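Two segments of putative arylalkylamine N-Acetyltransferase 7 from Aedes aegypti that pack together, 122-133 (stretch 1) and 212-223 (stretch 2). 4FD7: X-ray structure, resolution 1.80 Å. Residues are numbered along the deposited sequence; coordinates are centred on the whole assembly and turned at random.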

ATOM      1  N   PHE A 122       8.312  -7.680 -12.489  1.00 11.12           N
ATOM      2  CA  PHE A 122       8.297  -7.108 -11.140  1.00 11.71           C
ATOM      3  C   PHE A 122       9.580  -6.362 -10.813  1.00 11.99           C
ATOM      4  O   PHE A 122       9.563  -5.409 -10.042  1.00 11.22           O
ATOM      5  N   GLN A 123      10.694  -6.760 -11.413  1.00 11.52           N
ATOM      6  CA  GLN A 123      11.921  -6.027 -11.147  1.00 12.99           C
ATOM      7  C   GLN A 123      11.750  -4.592 -11.617  1.00 13.41           C
ATOM      8  O   GLN A 123      12.180  -3.653 -10.938  1.00 11.87           O
ATOM      9  N   ALA A 124      11.101  -4.430 -12.772  1.00 12.42           N
ATOM     10  CA  ALA A 124      10.810  -3.102 -13.292  1.00 12.93           C
ATOM     11  C   ALA A 124       9.850  -2.346 -12.388  1.00 13.64           C
ATOM     12  O   ALA A 124      10.044  -1.156 -12.126  1.00 12.92           O
ATOM     13  N   ILE A 125       8.807  -3.009 -11.906  1.00 12.17           N
ATOM     14  CA  ILE A 125       7.875  -2.291 -11.029  1.00 13.07           C
ATOM     15  C   ILE A 125       8.567  -1.819  -9.743  1.00 13.35           C
ATOM     16  O   ILE A 125       8.517  -0.635  -9.360  1.00 13.05           O
ATOM     17  N   TYR A 126       9.226  -2.762  -9.089  1.00 12.04           N
ATOM     18  CA  TYR A 126      10.018  -2.491  -7.902  1.00 13.32           C
ATOM     19  C   TYR A 126      11.014  -1.341  -8.089  1.00 14.93           C
ATOM     20  O   TYR A 126      11.061  -0.408  -7.284  1.00 13.69           O
ATOM     21  N   ASP A 127      11.833  -1.429  -9.133  1.00 13.29           N
ATOM     22  CA  ASP A 127      12.829  -0.402  -9.413  1.00 15.00           C
ATOM     23  C   ASP A 127      12.183   0.940  -9.773  1.00 13.99           C
ATOM     24  O   ASP A 127      12.753   1.992  -9.516  1.00 15.38           O
ATOM     25  N   THR A 128      11.002   0.909 -10.377  1.00 13.99           N
ATOM     26  CA  THR A 128      10.297   2.162 -10.675  1.00 13.61           C
ATOM     27  C   THR A 128       9.883   2.876  -9.391  1.00 14.88           C
ATOM     28  O   THR A 128      10.156   4.073  -9.196  1.00 13.51           O
ATOM     29  N   ILE A 129       9.207   2.134  -8.517  1.00 14.46           N
ATOM     30  CA  ILE A 129       8.813   2.692  -7.229  1.00 13.22           C
ATOM     31  C   ILE A 129      10.055   3.162  -6.487  1.00 14.51           C
ATOM     32  O   ILE A 129      10.065   4.231  -5.890  1.00 14.43           O
ATOM     33  N   GLU A 130      11.110   2.364  -6.512  1.00 14.16           N
ATOM     34  CA  GLU A 130      12.314   2.736  -5.770  1.00 17.75           C
ATOM     35  C   GLU A 130      12.948   4.026  -6.295  1.00 15.30           C
ATOM     36  O   GLU A 130      13.435   4.833  -5.503  1.00 14.11           O
ATOM     37  N   TYR A 131      12.954   4.204  -7.621  1.00 14.84           N
ATOM     38  CA  TYR A 131      13.421   5.450  -8.218  1.00 15.06           C
ATOM     39  C   TYR A 131      12.573   6.628  -7.700  1.00 15.80           C
ATOM     40  O   TYR A 131      13.095   7.679  -7.267  1.00 14.76           O
ATOM     41  N   VAL A 132      11.260   6.446  -7.733  1.00 14.55           N
ATOM     42  CA  VAL A 132      10.365   7.518  -7.302  1.00 14.48           C
ATOM     43  C   VAL A 132      10.574   7.861  -5.817  1.00 16.33           C
ATOM     44  O   VAL A 132      10.562   9.042  -5.408  1.00 14.56           O
ATOM     45  N   SER A 133      10.789   6.818  -5.020  1.00 13.21           N
ATOM     46  CA  SER A 133      11.040   6.960  -3.585  1.00 14.97           C
ATOM     47  C   SER A 133      12.333   7.717  -3.349  1.00 15.55           C
ATOM     48  O   SER A 133      12.431   8.535  -2.427  1.00 14.17           O
ATOM     49  N   GLU A 212       7.282   9.731 -18.669  1.00 16.89           N
ATOM     50  CA  GLU A 212       8.554  10.344 -18.276  1.00 18.89           C
ATOM     51  C   GLU A 212       9.471   9.320 -17.637  1.00 17.97           C
ATOM     52  O   GLU A 212      10.682   9.345 -17.865  1.00 17.97           O
ATOM     53  N   LEU A 213       8.899   8.419 -16.840  1.00 15.76           N
ATOM     54  CA  LEU A 213       9.701   7.360 -16.227  1.00 18.57           C
ATOM     55  C   LEU A 213      10.369   6.501 -17.287  1.00 17.24           C
ATOM     56  O   LEU A 213      11.521   6.072 -17.129  1.00 17.64           O
ATOM     57  N   ALA A 214       9.648   6.267 -18.377  1.00 16.97           N
ATOM     58  CA  ALA A 214      10.201   5.495 -19.473  1.00 17.52           C
ATOM     59  C   ALA A 214      11.327   6.272 -20.139  1.00 19.21           C
ATOM     60  O   ALA A 214      12.271   5.671 -20.657  1.00 20.49           O
ATOM     61  N   ARG A 215      11.231   7.602 -20.131  1.00 19.11           N
ATOM     62  CA  ARG A 215      12.376   8.413 -20.585  1.00 21.70           C
ATOM     63  C   ARG A 215      13.566   8.382 -19.614  1.00 23.14           C
ATOM     64  O   ARG A 215      14.718   8.544 -20.026  1.00 23.29           O
ATOM     65  N   VAL A 216      13.295   8.154 -18.332  1.00 20.16           N
ATOM     66  CA  VAL A 216      14.360   8.011 -17.342  1.00 20.08           C
ATOM     67  C   VAL A 216      15.106   6.679 -17.501  1.00 21.11           C
ATOM     68  O   VAL A 216      16.338   6.637 -17.463  1.00 21.70           O
ATOM     69  N   ASP A 217      14.343   5.603 -17.673  1.00 21.43           N
ATOM     70  CA  ASP A 217      14.874   4.255 -17.854  1.00 23.03           C
ATOM     71  C   ASP A 217      13.882   3.478 -18.730  1.00 22.00           C
ATOM     72  O   ASP A 217      12.686   3.413 -18.414  1.00 19.34           O
ATOM     73  N   GLN A 218      14.397   2.935 -19.836  1.00 22.67           N
ATOM     74  CA  GLN A 218      13.677   2.047 -20.762  1.00 24.63           C
ATOM     75  C   GLN A 218      12.857   0.936 -20.106  1.00 23.13           C
ATOM     76  O   GLN A 218      11.827   0.514 -20.647  1.00 22.29           O
ATOM     77  N   ARG A 219      13.327   0.419 -18.975  1.00 23.24           N
ATOM     78  CA  ARG A 219      12.623  -0.689 -18.327  1.00 23.46           C
ATOM     79  C   ARG A 219      11.313  -0.210 -17.722  1.00 20.54           C
ATOM     80  O   ARG A 219      10.391  -1.003 -17.502  1.00 19.74           O
ATOM     81  N   PHE A 220      11.241   1.090 -17.457  1.00 19.61           N
ATOM     82  CA  PHE A 220      10.096   1.664 -16.753  1.00 18.43           C
ATOM     83  C   PHE A 220       9.002   2.030 -17.736  1.00 18.67           C
ATOM     84  O   PHE A 220       8.530   3.172 -17.744  1.00 18.03           O
ATOM     85  N   ASN A 221       8.605   1.065 -18.559  1.00 18.47           N
ATOM     86  CA  ASN A 221       7.624   1.277 -19.621  1.00 18.18           C
ATOM     87  C   ASN A 221       6.281   0.646 -19.240  1.00 17.83           C
ATOM     88  O   ASN A 221       6.230  -0.532 -18.881  1.00 17.94           O
ATOM     89  N   TYR A 222       5.203   1.423 -19.329  1.00 16.38           N
ATOM     90  CA  TYR A 222       3.890   0.996 -18.860  1.00 16.77           C
ATOM     91  C   TYR A 222       2.835   1.274 -19.905  1.00 17.03           C
ATOM     92  O   TYR A 222       2.187   2.326 -19.879  1.00 16.14           O
ATOM     93  N   PRO A 223       2.657   0.313 -20.829  1.00 17.08           N
ATOM     94  CA  PRO A 223       1.752   0.451 -21.969  1.00 20.02           C
ATOM     95  C   PRO A 223       0.352   0.863 -21.539  1.00 18.89           C
ATOM     96  O   PRO A 223      -0.296   0.135 -20.768  1.00 19.19           O
TER

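Stretch 1 is a run of helix, 122-133, with further turns before and after it. Stretch 2 begins as the end of a helix, 212-216, and continues as loop to Pro223. The two helix axes are nearly perpendicular, at 97°, and come no closer than 11.6 Å. Side chains from both helices and from the loop make the contact. The backbones come nearest where the loop passes the stretch 1 helix, with the CA atoms of Ala124 and Arg219 5.9 Å apart. The contact buries 540 Å² in all, and Arg219, Tyr131 and Thr128 cover the most surface.

Arg219 lies in a type I turn from Asp217 to Phe220, and its CA-to-CB bond points toward the helix. Its chi1 to chi3 are m, t, m. This brings the guanidinium to Asp127, which also points toward its partner, with chi1 m. The result is a salt bridge, with Arg219 NH1 donating to Asp127 OD2 at 2.8 Å. A second, weak hydrogen bond runs from Arg219 NH2 to the same Asp127 OD2 at 3.0 Å. The carboxylate meets the guanidinium at its edge, near its plane. The other carboxylate oxygen is also used: Gln123 NE2 donates to Asp127 OD1 at 3.2 Å. Arg219 is held from its own side as well, because Arg219 N donates to Asp217 OD1 at 2.8 Å. Ala124 lies close to the loop backbone, with Ala124 CB 3.6 Å from Arg219 O.

Thr128 is buried, with chi1 m, and makes both polar and apolar contacts. Its hydroxyl accepts a hydrogen bond from Tyr222, OH to Thr128 OG1, at 2.7 Å. It donates in turn to the helix backbone, Thr128 OG1 to Ala124 O, at 2.6 Å. The buried tyrosine hydroxyl is thus tied to the helix through the threonine. Tyr222 has chi1 m and points toward stretch 1; Ile125 CG1 lies at the edge of its ring, 4.2 Å from Tyr222 CE1. The Thr128 methyl reaches Leu213, CG2 to CD1, at 3.8 Å.

The Phe220 ring lies against Thr128. Its CA-to-CB bond points sideways, but with chi1 m the end of the side chain comes nearer the helix. Thr128 CA sits 4.1 Å from the Phe220 ring centroid and only 8° off the ring normal, a CH-pi contact over the face. Thr128 OG1 lies over a face too, 3.3 Å from Phe220 CD1.

Tyr131 points toward stretch 2 with chi1 t. Val216, also t, covers one face of its ring. Val216 CG1 is 4.0 Å from the Tyr131 ring centroid, a second CH-pi contact. Leu213, with chi1 m and chi2 t, extends between the segments, its CD2 3.8 Å from Tyr131 CD2 and 4.1 Å from Val132 CG2. Tyr131 CB meets Phe220 CE2 at 4.0 Å, which joins this apolar patch to the Phe220 ring.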

ATOM      1  CB  PHE A 122       7.909  -8.095 -10.037  1.00 13.09           C
ATOM      2  CG  PHE A 122       7.579  -7.410  -8.737  1.00 11.73           C
ATOM      3  CD1 PHE A 122       6.375  -6.739  -8.591  1.00 11.55           C
ATOM      4  CD2 PHE A 122       8.491  -7.384  -7.683  1.00 13.44           C
ATOM      5  CE1 PHE A 122       6.057  -6.053  -7.408  1.00 14.08           C
ATOM      6  CE2 PHE A 122       8.188  -6.715  -6.498  1.00 11.56           C
ATOM      7  CZ  PHE A 122       6.961  -6.039  -6.357  1.00 13.47           C
ATOM      8  CB  GLN A 123      13.127  -6.666 -11.821  1.00 14.16           C
ATOM      9  CG  GLN A 123      14.429  -6.004 -11.402  1.00 16.58           C
ATOM     10  CD  GLN A 123      14.894  -6.467 -10.032  1.00 16.36           C
ATOM     11  OE1 GLN A 123      15.070  -7.662  -9.805  1.00 15.89           O
ATOM     12  NE2 GLN A 123      15.094  -5.523  -9.113  1.00 16.83           N
ATOM     13  CB  ALA A 124      10.250  -3.189 -14.704  1.00 12.97           C
ATOM     14  CB  ILE A 125       6.656  -3.147 -10.700  1.00 13.08           C
ATOM     15  CG1 ILE A 125       5.839  -3.372 -11.973  1.00 14.72           C
ATOM     16  CG2 ILE A 125       5.809  -2.491  -9.585  1.00 15.12           C
ATOM     17  CD1 ILE A 125       4.790  -4.458 -11.855  1.00 13.60           C
ATOM     18  CB  TYR A 126      10.767  -3.765  -7.513  1.00 13.22           C
ATOM     19  CG  TYR A 126      11.574  -3.629  -6.256  1.00 15.71           C
ATOM     20  CD1 TYR A 126      12.939  -3.382  -6.311  1.00 16.08           C
ATOM     21  CD2 TYR A 126      10.979  -3.755  -5.011  1.00 17.15           C
ATOM     22  CE1 TYR A 126      13.692  -3.253  -5.163  1.00 17.41           C
ATOM     23  CE2 TYR A 126      11.731  -3.617  -3.841  1.00 19.07           C
ATOM     24  CZ  TYR A 126      13.089  -3.368  -3.932  1.00 20.02           C
ATOM     25  OH  TYR A 126      13.861  -3.240  -2.789  1.00 21.84           O
ATOM     26  CB  ASP A 127      13.746  -0.840 -10.555  1.00 16.45           C
ATOM     27  CG  ASP A 127      14.606  -2.023 -10.186  1.00 18.14           C
ATOM     28  OD1 ASP A 127      14.663  -2.355  -8.981  1.00 17.23           O
ATOM     29  OD2 ASP A 127      15.234  -2.610 -11.106  1.00 17.73           O
ATOM     30  CB  THR A 128       9.030   1.907 -11.498  1.00 15.69           C
ATOM     31  OG1 THR A 128       9.400   1.333 -12.752  1.00 16.58           O
ATOM     32  CG2 THR A 128       8.282   3.214 -11.743  1.00 15.82           C
ATOM     33  CB  ILE A 129       8.064   1.657  -6.367  1.00 15.12           C
ATOM     34  CG1 ILE A 129       6.716   1.314  -7.001  1.00 16.64           C
ATOM     35  CG2 ILE A 129       7.862   2.184  -4.954  1.00 14.32           C
ATOM     36  CD1 ILE A 129       6.269  -0.111  -6.713  1.00 21.23           C
ATOM     37  CB  GLU A 130      13.332   1.587  -5.732  1.00 17.27           C
ATOM     38  CG  GLU A 130      14.511   1.862  -4.810  1.00 23.12           C
ATOM     39  CD  GLU A 130      14.094   2.478  -3.479  1.00 24.67           C
ATOM     40  OE1 GLU A 130      13.263   1.881  -2.760  1.00 28.59           O
ATOM     41  OE2 GLU A 130      14.618   3.567  -3.134  1.00 30.45           O
ATOM     42  CB  TYR A 131      13.366   5.385  -9.755  1.00 15.41           C
ATOM     43  CG  TYR A 131      13.665   6.721 -10.397  1.00 15.56           C
ATOM     44  CD1 TYR A 131      14.975   7.139 -10.586  1.00 16.54           C
ATOM     45  CD2 TYR A 131      12.635   7.581 -10.781  1.00 15.94           C
ATOM     46  CE1 TYR A 131      15.255   8.381 -11.158  1.00 18.77           C
ATOM     47  CE2 TYR A 131      12.900   8.810 -11.342  1.00 17.70           C
ATOM     48  CZ  TYR A 131      14.211   9.209 -11.527  1.00 19.96           C
ATOM     49  OH  TYR A 131      14.468  10.439 -12.098  1.00 21.01           O
ATOM     50  CB  VAL A 132       8.923   7.128  -7.582  1.00 14.90           C
ATOM     51  CG1 VAL A 132       7.954   8.138  -6.996  1.00 14.91           C
ATOM     52  CG2 VAL A 132       8.720   7.004  -9.101  1.00 15.76           C
ATOM     53  CB  SER A 133      11.157   5.581  -2.936  1.00 16.19           C
ATOM     54  OG  SER A 133      11.405   5.694  -1.541  1.00 17.61           O
ATOM     55  CB  GLU A 212       8.351  11.551 -17.352  1.00 19.84           C
ATOM     56  CG  GLU A 212       9.669  12.250 -16.959  1.00 20.91           C
ATOM     57  CD  GLU A 212       9.480  13.661 -16.420  1.00 22.39           C
ATOM     58  OE1 GLU A 212       8.336  14.157 -16.395  1.00 23.64           O
ATOM     59  OE2 GLU A 212      10.496  14.283 -16.028  1.00 25.08           O
ATOM     60  CB  LEU A 213       8.838   6.496 -15.313  1.00 16.56           C
ATOM     61  CG  LEU A 213       8.471   7.186 -14.003  1.00 14.30           C
ATOM     62  CD1 LEU A 213       7.256   6.515 -13.370  1.00 13.03           C
ATOM     63  CD2 LEU A 213       9.666   7.176 -13.044  1.00 16.42           C
ATOM     64  CB  ALA A 214       9.120   5.122 -20.475  1.00 19.82           C
ATOM     65  CB  ARG A 215      11.951   9.854 -20.901  1.00 22.66           C
ATOM     66  CG  ARG A 215      10.953   9.936 -22.049  1.00 21.13           C
ATOM     67  CD  ARG A 215      10.999  11.289 -22.748  1.00 22.46           C
ATOM     68  NE  ARG A 215      10.701  12.396 -21.845  1.00 23.79           N
ATOM     69  CZ  ARG A 215       9.475  12.754 -21.481  1.00 20.97           C
ATOM     70  NH1 ARG A 215       8.421  12.088 -21.931  1.00 23.46           N
ATOM     71  NH2 ARG A 215       9.300  13.775 -20.656  1.00 23.82           N
ATOM     72  CB  VAL A 216      13.813   8.143 -15.902  1.00 20.27           C
ATOM     73  CG1 VAL A 216      14.780   7.535 -14.890  1.00 21.67           C
ATOM     74  CG2 VAL A 216      13.550   9.596 -15.566  1.00 19.37           C
ATOM     75  CB  ASP A 217      15.064   3.569 -16.486  1.00 22.60           C
ATOM     76  CG  ASP A 217      15.777   2.215 -16.575  1.00 24.41           C
ATOM     77  OD1 ASP A 217      15.441   1.385 -17.447  1.00 23.55           O
ATOM     78  OD2 ASP A 217      16.673   1.967 -15.741  1.00 26.34           O
ATOM     79  CB  GLN A 218      14.676   1.369 -21.722  1.00 25.87           C
ATOM     80  CG  GLN A 218      15.269   2.254 -22.794  1.00 28.07           C
ATOM     81  CD  GLN A 218      16.246   1.509 -23.696  1.00 31.43           C
ATOM     82  OE1 GLN A 218      17.418   1.875 -23.794  1.00 35.63           O
ATOM     83  NE2 GLN A 218      15.764   0.458 -24.361  1.00 31.92           N
ATOM     84  CB  ARG A 219      13.474  -1.332 -17.231  1.00 22.08           C
ATOM     85  CG  ARG A 219      14.664  -2.129 -17.737  1.00 24.90           C
ATOM     86  CD  ARG A 219      15.338  -2.860 -16.586  1.00 21.97           C
ATOM     87  NE  ARG A 219      15.916  -1.933 -15.615  1.00 24.06           N
ATOM     88  CZ  ARG A 219      15.628  -1.937 -14.317  1.00 20.56           C
ATOM     89  NH1 ARG A 219      14.755  -2.810 -13.837  1.00 20.68           N
ATOM     90  NH2 ARG A 219      16.212  -1.071 -13.500  1.00 22.81           N
ATOM     91  CB  PHE A 220      10.489   2.929 -15.984  1.00 17.68           C
ATOM     92  CG  PHE A 220      11.614   2.744 -14.986  1.00 19.03           C
ATOM     93  CD1 PHE A 220      12.108   1.487 -14.665  1.00 18.91           C
ATOM     94  CD2 PHE A 220      12.160   3.851 -14.353  1.00 19.04           C
ATOM     95  CE1 PHE A 220      13.145   1.341 -13.738  1.00 19.39           C
ATOM     96  CE2 PHE A 220      13.197   3.715 -13.427  1.00 19.08           C
ATOM     97  CZ  PHE A 220      13.688   2.452 -13.122  1.00 21.36           C
ATOM     98  CB  ASN A 221       8.145   0.643 -20.915  1.00 19.22           C
ATOM     99  CG  ASN A 221       7.465   1.184 -22.149  1.00 24.29           C
ATOM    100  OD1 ASN A 221       7.851   2.239 -22.672  1.00 27.07           O
ATOM    101  ND2 ASN A 221       6.457   0.463 -22.638  1.00 21.91           N
ATOM    102  CB  TYR A 222       3.549   1.678 -17.530  1.00 14.30           C
ATOM    103  CG  TYR A 222       4.509   1.254 -16.460  1.00 14.73           C
ATOM    104  CD1 TYR A 222       4.260   0.132 -15.692  1.00 16.78           C
ATOM    105  CD2 TYR A 222       5.701   1.941 -16.253  1.00 15.14           C
ATOM    106  CE1 TYR A 222       5.157  -0.290 -14.724  1.00 16.96           C
ATOM    107  CE2 TYR A 222       6.611   1.524 -15.291  1.00 12.93           C
ATOM    108  CZ  TYR A 222       6.333   0.415 -14.535  1.00 13.70           C
ATOM    109  OH  TYR A 222       7.229   0.002 -13.577  1.00 14.80           O
ATOM    110  CB  PRO A 223       1.710  -0.961 -22.556  1.00 19.46           C
ATOM    111  CG  PRO A 223       2.979  -1.628 -22.090  1.00 17.40           C
ATOM    112  CD  PRO A 223       3.214  -1.047 -20.722  1.00 17.43           C
TER